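Probable thiol peroxidase (Chromobacterium violaceum, PDB 3KEB) probably acts as a thiol peroxidase, reducing peroxides through a redoxin domain of the thioredoxin-like superfamily. Local coordinates at residues A[57-62]-A[94-99]. Residues are numbered along the deposited sequence; the frame is centred on the assembly and turned at random.
Sequences LSVDED and SSLARA
The salt bridge between Asp-60 and Arg-98 rests on charge, not on an N-H bond, and a water lies beside it. Asp-60 OD1 is 3.6 Å from Arg-98 NH1, far off the plane of the guanidinium, which is turned 51° from the carboxylate plane. Water 1 sits at the guanidinium edge, in its plane, and accepts from Arg-98 NH1 at 3.0 Å. The same water is within hydrogen-bonding distance of Asp-60 OD2 and the helix carbonyl Ser-95 O. Beside this polar cluster, Val-59 meets the helix with both methyls. Its CG1, anti to the carbonyl carbon (chi1 -66°), touches Leu-96 CD2 at 3.8 Å, and the two side chains cross at about a right angle. Its CG2 packs on Ala-99 CB at 3.8 Å. In this thioredoxin-like fold the contact joins the loop after strand 51-55 to helix 93-103, which follows the neighbouring parallel strand 84-89. An ST turn shapes the loop: Asp-60 N donates to Ser-58 OG (2.8 Å, 165°). Asp-91 accepts from Val-59 N and also bonds Ser-58 OG. At the dimer interface Asp-60 has its strongest polar partner in Ser-95 of the second subunit, and OD1 also salt-bridges Arg-98 of that subunit. Arg-98 pairs likewise with Glu-102 of the second subunit.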
ATOM      1  N   LEU A  57       7.270  -3.999   7.600  1.00 12.93           N
ATOM      2  CA  LEU A  57       7.482  -3.217   6.383  1.00 10.23           C
ATOM      3  C   LEU A  57       6.411  -3.537   5.379  1.00 11.09           C
ATOM      4  O   LEU A  57       5.644  -2.680   4.821  1.00  5.47           O
ATOM      5  CB  LEU A  57       8.880  -3.416   5.789  1.00  9.90           C
ATOM      6  CG  LEU A  57      10.052  -2.920   6.595  1.00 12.47           C
ATOM      7  CD1 LEU A  57      11.403  -3.280   5.898  1.00 11.25           C
ATOM      8  CD2 LEU A  57       9.881  -1.311   6.777  1.00 12.94           C
ATOM      9  N   SER A  58       6.216  -4.844   5.113  1.00  2.95           N
ATOM     10  CA  SER A  58       5.188  -5.180   4.248  1.00  6.99           C
ATOM     11  C   SER A  58       5.007  -6.777   4.357  1.00  6.49           C
ATOM     12  O   SER A  58       5.942  -7.372   4.760  1.00  9.49           O
ATOM     13  CB  SER A  58       5.632  -5.051   2.814  1.00  9.93           C
ATOM     14  OG  SER A  58       4.806  -5.823   1.877  1.00 10.62           O
ATOM     15  N   VAL A  59       3.826  -7.306   4.130  1.00 11.23           N
ATOM     16  CA  VAL A  59       3.581  -8.780   4.000  1.00 10.08           C
ATOM     17  C   VAL A  59       4.229  -9.408   2.757  1.00 12.61           C
ATOM     18  O   VAL A  59       4.293 -10.654   2.644  1.00 11.81           O
ATOM     19  CB  VAL A  59       2.049  -9.149   3.962  1.00 12.96           C
ATOM     20  CG1 VAL A  59       1.350  -8.850   5.272  1.00 13.22           C
ATOM     21  CG2 VAL A  59       1.301  -8.466   2.774  1.00 13.89           C
ATOM     22  N   ASP A  60       4.785  -8.594   1.873  1.00 10.93           N
ATOM     23  CA  ASP A  60       5.522  -9.068   0.728  1.00 12.28           C
ATOM     24  C   ASP A  60       7.023  -8.903   0.857  1.00 11.74           C
ATOM     25  O   ASP A  60       7.750  -9.030  -0.112  1.00 14.10           O
ATOM     26  CB  ASP A  60       4.952  -8.409  -0.525  1.00 11.61           C
ATOM     27  CG  ASP A  60       3.622  -9.003  -0.914  1.00 16.13           C
ATOM     28  OD1 ASP A  60       3.604 -10.235  -1.157  1.00 16.50           O
ATOM     29  OD2 ASP A  60       2.632  -8.277  -1.030  1.00 13.05           O
ATOM     30  N   GLU A  61       7.504  -8.593   2.056  1.00 12.03           N
ATOM     31  CA  GLU A  61       8.930  -8.772   2.391  1.00 12.70           C
ATOM     32  C   GLU A  61       9.033 -10.144   3.084  1.00 12.21           C
ATOM     33  O   GLU A  61       8.036 -10.672   3.555  1.00 12.73           O
ATOM     34  CB  GLU A  61       9.415  -7.697   3.349  1.00 12.80           C
ATOM     35  CG  GLU A  61       9.525  -6.264   2.740  1.00 13.27           C
ATOM     36  CD  GLU A  61      10.589  -6.138   1.613  1.00 18.01           C
ATOM     37  OE1 GLU A  61      11.662  -6.837   1.666  1.00 14.22           O
ATOM     38  OE2 GLU A  61      10.337  -5.352   0.657  1.00 16.34           O
ATOM     39  N   ASP A  62      10.239 -10.687   3.109  1.00 12.80           N
ATOM     40  CA  ASP A  62      10.519 -11.976   3.729  1.00 14.13           C
ATOM     41  C   ASP A  62      11.462 -11.769   4.893  1.00 13.23           C
ATOM     42  O   ASP A  62      10.972 -11.643   6.037  1.00 13.93           O
ATOM     43  CB  ASP A  62      11.026 -12.928   2.683  1.00 15.61           C
ATOM     44  CG  ASP A  62      11.198 -14.338   3.215  1.00 24.40           C
ATOM     45  OD1 ASP A  62      10.673 -14.645   4.338  1.00 31.69           O
ATOM     46  OD2 ASP A  62      11.851 -15.118   2.451  1.00 33.45           O
ATOM     47  N   SER A  94      -6.003  -4.773  -0.760  1.00  8.84           N
ATOM     48  CA  SER A  94      -6.010  -5.861  -1.758  1.00  9.63           C
ATOM     49  C   SER A  94      -4.826  -6.829  -1.565  1.00  9.53           C
ATOM     50  O   SER A  94      -4.983  -8.068  -1.705  1.00 10.21           O
ATOM     51  CB  SER A  94      -5.988  -5.282  -3.186  1.00  9.01           C
ATOM     52  OG  SER A  94      -7.001  -4.255  -3.291  1.00 11.32           O
ATOM     53  N   SER A  95      -3.631  -6.274  -1.371  1.00  8.83           N
ATOM     54  CA  SER A  95      -2.445  -7.109  -1.114  1.00  9.16           C
ATOM     55  C   SER A  95      -2.513  -7.854   0.215  1.00 10.14           C
ATOM     56  O   SER A  95      -2.059  -8.984   0.296  1.00 11.21           O
ATOM     57  CB  SER A  95      -1.154  -6.285  -1.152  1.00  9.51           C
ATOM     58  OG  SER A  95      -1.026  -5.679  -2.422  1.00  9.35           O
ATOM     59  N   LEU A  96      -3.084  -7.229   1.244  1.00 10.38           N
ATOM     60  CA  LEU A  96      -3.273  -7.895   2.555  1.00 10.23           C
ATOM     61  C   LEU A  96      -4.242  -9.096   2.370  1.00 11.59           C
ATOM     62  O   LEU A  96      -4.005 -10.192   2.881  1.00 11.01           O
ATOM     63  CB  LEU A  96      -3.761  -6.887   3.594  1.00 10.88           C
ATOM     64  CG  LEU A  96      -2.764  -5.800   3.994  1.00 10.93           C
ATOM     65  CD1 LEU A  96      -3.414  -4.714   4.916  1.00 11.62           C
ATOM     66  CD2 LEU A  96      -1.529  -6.424   4.639  1.00 10.93           C
ATOM     67  N   ALA A  97      -5.316  -8.897   1.607  1.00 12.24           N
ATOM     68  CA  ALA A  97      -6.256  -9.967   1.312  1.00 11.25           C
ATOM     69  C   ALA A  97      -5.596 -11.109   0.555  1.00 12.18           C
ATOM     70  O   ALA A  97      -5.832 -12.307   0.866  1.00 11.92           O
ATOM     71  CB  ALA A  97      -7.480  -9.423   0.598  1.00 11.75           C
ATOM     72  N   ARG A  98      -4.727 -10.774  -0.391  1.00 11.60           N
ATOM     73  CA  ARG A  98      -3.974 -11.788  -1.125  1.00 13.22           C
ATOM     74  C   ARG A  98      -3.049 -12.588  -0.164  1.00 12.93           C
ATOM     75  O   ARG A  98      -3.021 -13.804  -0.217  1.00 13.03           O
ATOM     76  CB  ARG A  98      -3.113 -11.165  -2.196  1.00 14.83           C
ATOM     77  CG  ARG A  98      -2.290 -12.165  -2.932  1.00 17.30           C
ATOM     78  CD  ARG A  98      -0.905 -11.603  -3.225  1.00 20.94           C
ATOM     79  NE  ARG A  98      -0.071 -12.707  -3.690  1.00 24.20           N
ATOM     80  CZ  ARG A  98       0.909 -13.293  -3.000  1.00 22.97           C
ATOM     81  NH1 ARG A  98       1.264 -12.876  -1.768  1.00 20.84           N
ATOM     82  NH2 ARG A  98       1.561 -14.294  -3.584  1.00 25.65           N
ATOM     83  N   ALA A  99      -2.347 -11.896   0.725  1.00 13.15           N
ATOM     84  CA  ALA A  99      -1.501 -12.568   1.744  1.00 14.41           C
ATOM     85  C   ALA A  99      -2.315 -13.568   2.583  1.00 14.82           C
ATOM     86  O   ALA A  99      -1.885 -14.701   2.771  1.00 17.57           O
ATOM     87  CB  ALA A  99      -0.865 -11.569   2.650  1.00 13.61           C
TER
HETATM   88  O   HOH W   1       0.469 -10.279  -0.431  1.00 17.40           O